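Local coordinates for acyl-CoA thioesterase II (Mycobacterium avium subsp. paratuberculosis, PDB 4R9Z) that probably hydrolyses the thioester bond of fatty acyl-CoA molecules, as a TesB-type thioesterase with a double hot-dog fold, at the interface of chains A and B. Residues are numbered along the deposited sequence; one frame, centred on the assembly and turned at random. Chains: chain A/B, Uncharacterized protein.

The interface of chains A and B. Residues chain A 121-123, 227; chain B 243-245.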
loop_
_atom_site.group_PDB
_atom_site.type_symbol
_atom_site.label_atom_id
_atom_site.label_comp_id
_atom_site.label_asym_id
_atom_site.label_seq_id
_atom_site.Cartn_x
_atom_site.Cartn_y
_atom_site.Cartn_z
ATOM N N VAL A 121 -19.129 -8.994 6.844
ATOM C CA VAL A 121 -18.532 -7.740 7.272
ATOM C C VAL A 121 -17.912 -7.903 8.655
ATOM O O VAL A 121 -18.541 -8.438 9.568
ATOM C CB VAL A 121 -19.563 -6.586 7.284
ATOM C CG1 VAL A 121 -18.878 -5.256 7.580
ATOM C CG2 VAL A 121 -20.295 -6.511 5.950
ATOM N N TYR A 122 -16.672 -7.451 8.804
ATOM C CA TYR A 122 -16.045 -7.405 10.113
ATOM C C TYR A 122 -14.975 -6.326 10.130
ATOM O O TYR A 122 -14.489 -5.901 9.084
ATOM C CB TYR A 122 -15.452 -8.770 10.499
ATOM C CG TYR A 122 -14.454 -9.379 9.530
ATOM C CD1 TYR A 122 -13.108 -9.028 9.570
ATOM C CD2 TYR A 122 -14.853 -10.318 8.592
ATOM C CE1 TYR A 122 -12.189 -9.595 8.701
ATOM C CE2 TYR A 122 -13.944 -10.888 7.717
ATOM C CZ TYR A 122 -12.615 -10.521 7.772
ATOM O OH TYR A 122 -11.710 -11.086 6.898
ATOM N N GLN A 123 -14.634 -5.871 11.326
ATOM C CA GLN A 123 -13.676 -4.790 11.493
ATOM C C GLN A 123 -13.029 -4.857 12.864
ATOM O O GLN A 123 -13.558 -5.499 13.769
ATOM C CB GLN A 123 -14.364 -3.442 11.327
ATOM C CG GLN A 123 -15.528 -3.265 12.284
ATOM C CD GLN A 123 -16.039 -1.850 12.313
ATOM O OE1 GLN A 123 -16.816 -1.438 11.452
ATOM N NE2 GLN A 123 -15.616 -1.097 13.316
ATOM N N HIS A 227 -13.287 1.176 3.845
ATOM C CA HIS A 227 -14.156 0.160 4.415
ATOM C C HIS A 227 -15.605 0.645 4.331
ATOM O O HIS A 227 -16.262 0.471 3.310
ATOM C CB HIS A 227 -13.739 -0.135 5.860
ATOM C CG HIS A 227 -14.430 -1.314 6.471
ATOM N ND1 HIS A 227 -14.073 -2.616 6.194
ATOM C CD2 HIS A 227 -15.444 -1.385 7.368
ATOM C CE1 HIS A 227 -14.843 -3.439 6.885
ATOM N NE2 HIS A 227 -15.683 -2.718 7.606
ATOM N N PRO B 243 -7.734 -8.139 9.451
ATOM C CA PRO B 243 -8.400 -7.164 10.320
ATOM C C PRO B 243 -9.820 -6.832 9.887
ATOM O O PRO B 243 -10.691 -6.673 10.739
ATOM C CB PRO B 243 -7.509 -5.923 10.209
ATOM C CG PRO B 243 -6.211 -6.415 9.670
ATOM C CD PRO B 243 -6.552 -7.568 8.787
ATOM N N SER B 244 -10.066 -6.743 8.587
ATOM C CA SER B 244 -11.354 -6.229 8.139
ATOM C C SER B 244 -11.802 -6.748 6.782
ATOM O O SER B 244 -10.995 -7.151 5.951
ATOM C CB SER B 244 -11.321 -4.699 8.120
ATOM O OG SER B 244 -10.194 -4.220 7.411
ATOM N N SER B 245 -13.113 -6.763 6.587
ATOM C CA SER B 245 -13.687 -7.094 5.296
ATOM C C SER B 245 -14.950 -6.268 5.093
ATOM O O SER B 245 -15.888 -6.345 5.885
ATOM C CB SER B 245 -13.979 -8.588 5.194
ATOM O OG SER B 245 -14.515 -8.921 3.924
HETATM O O HOH W 1 -11.426 -3.267 5.256
#
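A:Tyr122 pairs with B:Ser245 in an antiparallel beta bridge between two copies of a double hot-dog thioesterase, a compact example of how main-chain pairing and an aromatic side chain can contribute to a subunit interface. The short strand 121-122 of chain A meets strand 245-246 of chain B, and the two residues exchange a pair of backbone hydrogen bonds. A:Tyr122 N donates to B:Ser245 O over 3.2 Å. In return, B:Ser245 N gives its hydrogen to A:Tyr122 O at 3.0 Å.

The tyrosine side chain extends the contact past the bridge. From CB, a chi1 of 56° sets CG between the backbone N and the carbonyl carbon, which turns the ring back over the partner segment. CG passes near the amide N of B:Ser245. Along one edge of the ring, A:Tyr122 CD1 comes to 3.6 Å from B:Pro243 O, a carbonyl oxygen lying in the ring plane. The remaining partners all cover the same face: CE1 packs on the CA and C of B:Ser244, while along the opposite edge CD2 and CE2 approach B:Ser245 CB, with A:Tyr122 CE2 at 3.4 Å from it. B:Ser245 CB sits over the face of the A:Tyr122 ring, 3.7 Å from its centroid and offset toward the rim, as a CH-pi contact. CZ touches the same carbon, and at the tip A:Tyr122 OH passes 3.8 Å from B:Ser245 CB.

Across the bridge from the tyrosine ring, A:His227 brings its imidazole CE1 toward B:Ser245 O and, more distantly, B:Ser244 CB. A water bridges the subunits here, 2.9 Å from A:His227 ND1 and 2.7 Å from the B:Ser244 hydroxyl OG. The interface is two-fold symmetric, and this patch recurs with the chains exchanged; the structure alone does not show whether the pair is the dimer present in solution.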